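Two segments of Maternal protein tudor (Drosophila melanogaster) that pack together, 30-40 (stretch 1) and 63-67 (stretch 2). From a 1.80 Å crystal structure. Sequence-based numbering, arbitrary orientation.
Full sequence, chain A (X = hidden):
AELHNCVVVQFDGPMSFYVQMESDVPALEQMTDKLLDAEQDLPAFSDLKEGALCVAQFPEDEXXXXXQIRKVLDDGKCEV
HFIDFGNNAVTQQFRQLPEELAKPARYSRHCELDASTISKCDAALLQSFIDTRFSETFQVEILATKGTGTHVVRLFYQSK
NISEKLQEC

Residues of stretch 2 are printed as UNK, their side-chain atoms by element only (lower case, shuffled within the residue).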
ATOM      1  N   GLN A  30      -6.446   0.395 -14.382  1.00 29.12           N
ATOM      2  CA  GLN A  30      -7.408  -0.472 -15.054  1.00 31.56           C
ATOM      3  C   GLN A  30      -8.292  -1.102 -13.981  1.00 30.87           C
ATOM      4  O   GLN A  30      -9.510  -1.165 -14.126  1.00 29.84           O
ATOM      5  CB  GLN A  30      -6.698  -1.576 -15.850  1.00 34.27           C
ATOM      6  CG  GLN A  30      -7.663  -2.602 -16.449  1.00 41.59           C
ATOM      7  CD  GLN A  30      -6.969  -3.688 -17.258  1.00 45.29           C
ATOM      8  OE1 GLN A  30      -6.307  -3.407 -18.258  1.00 48.71           O
ATOM      9  NE2 GLN A  30      -7.125  -4.937 -16.832  1.00 47.54           N
ATOM     10  N   MET A  31      -7.671  -1.566 -12.898  1.00 29.23           N
ATOM     11  CA  MET A  31      -8.417  -2.174 -11.798  1.00 28.55           C
ATOM     12  C   MET A  31      -9.429  -1.180 -11.239  1.00 28.43           C
ATOM     13  O   MET A  31     -10.607  -1.498 -11.067  1.00 29.12           O
ATOM     14  CB  MET A  31      -7.464  -2.608 -10.680  1.00 28.68           C
ATOM     15  CG  MET A  31      -8.166  -3.088  -9.409  1.00 31.77           C
ATOM     16  SD  MET A  31      -9.281  -4.480  -9.702  1.00 34.57           S
ATOM     17  CE  MET A  31      -8.080  -5.774 -10.035  1.00 31.55           C
ATOM     18  N   THR A  32      -8.957   0.028 -10.958  1.00 28.01           N
ATOM     19  CA  THR A  32      -9.799   1.082 -10.413  1.00 28.39           C
ATOM     20  C   THR A  32     -10.982   1.388 -11.328  1.00 29.03           C
ATOM     21  O   THR A  32     -12.105   1.558 -10.857  1.00 29.07           O
ATOM     22  CB  THR A  32      -8.969   2.352 -10.174  1.00 30.02           C
ATOM     23  OG1 THR A  32      -7.932   2.050  -9.231  1.00 28.95           O
ATOM     24  CG2 THR A  32      -9.838   3.480  -9.625  1.00 29.72           C
ATOM     25  N   ASP A  33     -10.735   1.447 -12.632  1.00 29.87           N
ATOM     26  CA  ASP A  33     -11.803   1.714 -13.591  1.00 32.64           C
ATOM     27  C   ASP A  33     -12.838   0.582 -13.586  1.00 31.29           C
ATOM     28  O   ASP A  33     -14.046   0.835 -13.548  1.00 31.44           O
ATOM     29  CB  ASP A  33     -11.237   1.879 -15.008  1.00 36.74           C
ATOM     30  CG  ASP A  33     -10.453   3.171 -15.186  1.00 41.85           C
ATOM     31  OD1 ASP A  33     -10.985   4.249 -14.840  1.00 44.22           O
ATOM     32  OD2 ASP A  33      -9.307   3.114 -15.683  1.00 44.93           O
ATOM     33  N   LYS A  34     -12.362  -0.663 -13.621  1.00 30.37           N
ATOM     34  CA  LYS A  34     -13.251  -1.824 -13.623  1.00 31.52           C
ATOM     35  C   LYS A  34     -14.107  -1.903 -12.363  1.00 31.34           C
ATOM     36  O   LYS A  34     -15.278  -2.288 -12.419  1.00 30.73           O
ATOM     37  CB  LYS A  34     -12.449  -3.120 -13.774  1.00 33.33           C
ATOM     38  CG  LYS A  34     -11.791  -3.295 -15.137  1.00 37.46           C
ATOM     39  CD  LYS A  34     -11.120  -4.654 -15.248  1.00 40.75           C
ATOM     40  CE  LYS A  34     -10.387  -4.800 -16.572  1.00 43.71           C
ATOM     41  NZ  LYS A  34     -11.294  -4.573 -17.731  1.00 47.11           N
ATOM     42  N   LEU A  35     -13.523  -1.549 -11.225  1.00 30.53           N
ATOM     43  CA  LEU A  35     -14.253  -1.580  -9.965  1.00 31.10           C
ATOM     44  C   LEU A  35     -15.326  -0.507  -9.955  1.00 31.44           C
ATOM     45  O   LEU A  35     -16.433  -0.730  -9.469  1.00 32.94           O
ATOM     46  CB  LEU A  35     -13.307  -1.354  -8.784  1.00 32.44           C
ATOM     47  CG  LEU A  35     -12.454  -2.542  -8.333  1.00 31.85           C
ATOM     48  CD1 LEU A  35     -11.606  -2.125  -7.140  1.00 32.73           C
ATOM     49  CD2 LEU A  35     -13.350  -3.702  -7.958  1.00 33.58           C
ATOM     50  N   LEU A  36     -14.992   0.656 -10.501  1.00 30.96           N
ATOM     51  CA  LEU A  36     -15.924   1.774 -10.544  1.00 33.13           C
ATOM     52  C   LEU A  36     -17.109   1.477 -11.458  1.00 34.15           C
ATOM     53  O   LEU A  36     -18.237   1.877 -11.179  1.00 34.69           O
ATOM     54  CB  LEU A  36     -15.210   3.036 -11.029  1.00 34.90           C
ATOM     55  CG  LEU A  36     -16.050   4.316 -11.015  1.00 37.40           C
ATOM     56  CD1 LEU A  36     -16.374   4.699  -9.576  1.00 37.09           C
ATOM     57  CD2 LEU A  36     -15.290   5.438 -11.711  1.00 37.81           C
ATOM     58  N   ASP A  37     -16.850   0.759 -12.542  1.00 35.06           N
ATOM     59  CA  ASP A  37     -17.903   0.427 -13.490  1.00 36.49           C
ATOM     60  C   ASP A  37     -18.871  -0.620 -12.939  1.00 34.31           C
ATOM     61  O   ASP A  37     -20.071  -0.559 -13.197  1.00 34.13           O
ATOM     62  CB  ASP A  37     -17.284  -0.077 -14.795  1.00 41.16           C
ATOM     63  CG  ASP A  37     -18.163   0.198 -16.002  1.00 47.64           C
ATOM     64  OD1 ASP A  37     -19.353  -0.189 -15.980  1.00 49.27           O
ATOM     65  OD2 ASP A  37     -17.661   0.802 -16.978  1.00 51.35           O
ATOM     66  N   ALA A  38     -18.351  -1.569 -12.164  1.00 31.38           N
ATOM     67  CA  ALA A  38     -19.177  -2.640 -11.606  1.00 31.79           C
ATOM     68  C   ALA A  38     -19.692  -2.401 -10.188  1.00 29.51           C
ATOM     69  O   ALA A  38     -20.609  -3.082  -9.733  1.00 28.43           O
ATOM     70  CB  ALA A  38     -18.397  -3.947 -11.640  1.00 32.66           C
ATOM     71  N   GLU A  39     -19.091  -1.436  -9.503  1.00 29.52           N
ATOM     72  CA  GLU A  39     -19.423  -1.099  -8.121  1.00 29.45           C
ATOM     73  C   GLU A  39     -20.895  -1.210  -7.713  1.00 28.13           C
ATOM     74  O   GLU A  39     -21.238  -1.955  -6.795  1.00 23.89           O
ATOM     75  CB  GLU A  39     -18.920   0.313  -7.826  1.00 34.72           C
ATOM     76  CG  GLU A  39     -19.008   0.741  -6.377  1.00 40.99           C
ATOM     77  CD  GLU A  39     -18.550   2.175  -6.186  1.00 44.68           C
ATOM     78  OE1 GLU A  39     -19.296   3.098  -6.581  1.00 43.98           O
ATOM     79  OE2 GLU A  39     -17.437   2.378  -5.654  1.00 48.18           O
ATOM     80  N   GLN A  40     -21.760  -0.465  -8.390  1.00 27.11           N
ATOM     81  CA  GLN A  40     -23.183  -0.463  -8.058  1.00 28.25           C
ATOM     82  C   GLN A  40     -23.892  -1.804  -8.229  1.00 28.54           C
ATOM     83  O   GLN A  40     -24.906  -2.059  -7.580  1.00 28.26           O
ATOM     84  CB  GLN A  40     -23.913   0.603  -8.887  1.00 29.38           C
ATOM     85  CG  GLN A  40     -25.354   0.840  -8.449  1.00 30.35           C
ATOM     86  CD  GLN A  40     -25.445   1.279  -6.998  1.00 29.87           C
ATOM     87  OE1 GLN A  40     -24.971   2.353  -6.634  1.00 34.43           O
ATOM     88  NE2 GLN A  40     -26.045   0.444  -6.162  1.00 29.47           N
ATOM     89  N   UNK A  63     -15.071   5.637  -1.140  1.00 34.45           N
ATOM     90  CA  UNK A  63     -14.792   4.936  -2.391  1.00 31.76           C
ATOM     91  C   UNK A  63     -14.618   3.442  -2.102  1.00 28.22           C
ATOM     92  O   UNK A  63     -14.151   3.079  -1.030  1.00 27.47           O
ATOM     93  c   UNK A  63     -13.161   4.674  -4.291  1.00 33.18           C
ATOM     94  c   UNK A  63     -13.630   6.948  -3.353  1.00 35.18           C
ATOM     95  c   UNK A  63     -13.487   5.466  -3.033  1.00 33.34           C
ATOM     96  N   UNK A  64     -15.007   2.582  -3.041  1.00 25.41           N
ATOM     97  CA  UNK A  64     -14.842   1.140  -2.843  1.00 26.16           C
ATOM     98  C   UNK A  64     -13.504   0.663  -3.417  1.00 25.39           C
ATOM     99  O   UNK A  64     -13.131   1.029  -4.536  1.00 24.88           O
ATOM    100  c   UNK A  64     -18.198   1.401  -2.897  1.00 29.48           C
ATOM    101  c   UNK A  64     -19.610   0.495  -1.172  1.00 28.97           C
ATOM    102  c   UNK A  64     -15.990   0.356  -3.491  1.00 26.72           C
ATOM    103  c   UNK A  64     -17.267   0.389  -2.699  1.00 27.63           C
ATOM    104  c   UNK A  64     -18.688  -0.525  -0.962  1.00 28.78           C
ATOM    105  c   UNK A  64     -17.522  -0.574  -1.727  1.00 28.10           C
ATOM    106  c   UNK A  64     -19.367   1.458  -2.139  1.00 28.65           C
ATOM    107  N   UNK A  65     -12.794  -0.158  -2.644  1.00 24.50           N
ATOM    108  CA  UNK A  65     -11.488  -0.698  -3.040  1.00 22.15           C
ATOM    109  C   UNK A  65     -11.404  -2.197  -2.741  1.00 21.81           C
ATOM    110  O   UNK A  65     -12.196  -2.732  -1.952  1.00 21.22           O
ATOM    111  c   UNK A  65     -10.245   1.454  -2.313  1.00 26.70           C
ATOM    112  c   UNK A  65      -9.713   2.068  -3.447  1.00 30.84           C
ATOM    113  o   UNK A  65      -9.784   5.603  -2.469  1.00 36.78           O
ATOM    114  c   UNK A  65      -9.941   4.235  -2.426  1.00 33.76           C
ATOM    115  c   UNK A  65      -9.557   3.457  -3.507  1.00 34.02           C
ATOM    116  c   UNK A  65     -10.364  -0.046  -2.228  1.00 24.40           C
ATOM    117  c   UNK A  65     -10.627   2.258  -1.243  1.00 31.24           C
ATOM    118  c   UNK A  65     -10.477   3.647  -1.295  1.00 34.82           C
ATOM    119  N   UNK A  66     -10.426  -2.868  -3.350  1.00 21.47           N
ATOM    120  CA  UNK A  66     -10.225  -4.289  -3.069  1.00 21.21           C
ATOM    121  C   UNK A  66      -9.704  -4.306  -1.638  1.00 20.59           C
ATOM    122  O   UNK A  66      -8.869  -3.474  -1.258  1.00 22.44           O
ATOM    123  n   UNK A  66      -5.210  -6.167  -6.856  1.00 24.35           N
ATOM    124  n   UNK A  66      -6.828  -7.741  -7.287  1.00 21.29           N
ATOM    125  c   UNK A  66      -9.185  -4.915  -4.013  1.00 21.66           C
ATOM    126  c   UNK A  66      -9.614  -4.976  -5.482  1.00 21.15           C
ATOM    127  n   UNK A  66      -7.407  -5.725  -6.330  1.00 19.98           N
ATOM    128  c   UNK A  66      -8.831  -6.040  -6.251  1.00 21.41           C
ATOM    129  c   UNK A  66      -6.484  -6.545  -6.824  1.00 24.58           C
ATOM    130  N   UNK A  67     -10.176  -5.255  -0.840  1.00 21.12           N
ATOM    131  CA  UNK A  67      -9.762  -5.308   0.546  1.00 21.53           C
ATOM    132  C   UNK A  67      -9.691  -6.718   1.117  1.00 22.46           C
ATOM    133  O   UNK A  67     -10.384  -7.633   0.660  1.00 22.90           O
ATOM    134  c   UNK A  67     -10.717  -4.463   1.387  1.00 24.24           C
TER
HETATM  135  O   HOH W   1     -14.949   1.417  -6.864  1.00 35.02           O

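Position 63 is the first residue of stretch 2 and has three side-chain carbons: one bonded to CA and carrying the other two. They make no contact with stretch 1. A branch directly at CB, with no heteroatom, identifies valine. The CA-to-CB bond of Val 63 points sideways to stretch 1, and its CG1 comes no closer than 5.0 Å, from OE2 of Glu 39, so this residue borders the contact without joining it.

At position 64 there are seven side-chain carbons, a single carbon followed by a ring of six. The CA-to-CB bond points toward stretch 1, and a ring carbon lies 3.0 Å from OE2 of Glu 39. The ring bears no oxygen, so the residue is phenylalanine. The carboxylate oxygen, closest to CD1 of Phe 64, sits at the ring edge, near the ring plane, where the partly positive C-H groups suit a negatively charged neighbour better than the electron-rich face would. The backbone is drawn in as well, because water 1 donates to OE2 of Glu 39 at 2.9 Å from its own O and to the carbonyl O of Phe 64 at 3.0 Å.

Position 65 again has one carbon leading to a six-carbon ring, but here an oxygen is attached at the far end of the ring. In keeping with the alternation of a strand, its CA-to-CB bond points away from stretch 1. What it offers there is its backbone: its CA lies 4.3 Å from CD1 of Leu 35. This is tyrosine. The nearest side-chain approach is CB of Tyr 65 to CD1 of Leu 35, 5.5 Å.

The side chain at position 66 is long, with three carbons in a row, a nitrogen, and then a carbon carrying two more nitrogens. Its CA-to-CB bond points toward stretch 1, and it touches two residues one turn apart: a side-chain carbon lies 3.9 Å from CD1 of Leu 35, and a terminal nitrogen 3.6 Å from CE of Met 31. The terminal group is a guanidinium, and the residue is arginine. CG of Arg 66 makes the contact with Leu 35, while CE of Met 31 lies over one face of the guanidinium, nearest NH1. The guanidinium nitrogens are hydrogen-bonded elsewhere in the structure.

Position 67 has a single side-chain carbon, CB alone, out of reach of stretch 1, and is therefore alanine.

The contact is small, burying 293 Å² over both sides, and no direct hydrogen bond crosses it. The helix and strand axes approach to 9.0 Å at 120°. Met 31, Leu 35 and Glu 39, spaced four residues apart, meet chiefly the side chains of Phe 64 and Arg 66, with Leu 35 also against the Tyr 65 backbone. Moving along stretch 1 from Met 31 to Glu 39 thus runs back along the strand from Arg 66 to Phe 64. Packing of the Met 31 methyl on the guanidinium face and of Leu 35 on the aliphatic part of Arg 66 gives way at Glu 39 to a carboxylate at a ring edge, tied to the strand backbone through one water.

Stretch 2, residues 63-67: VFYRA
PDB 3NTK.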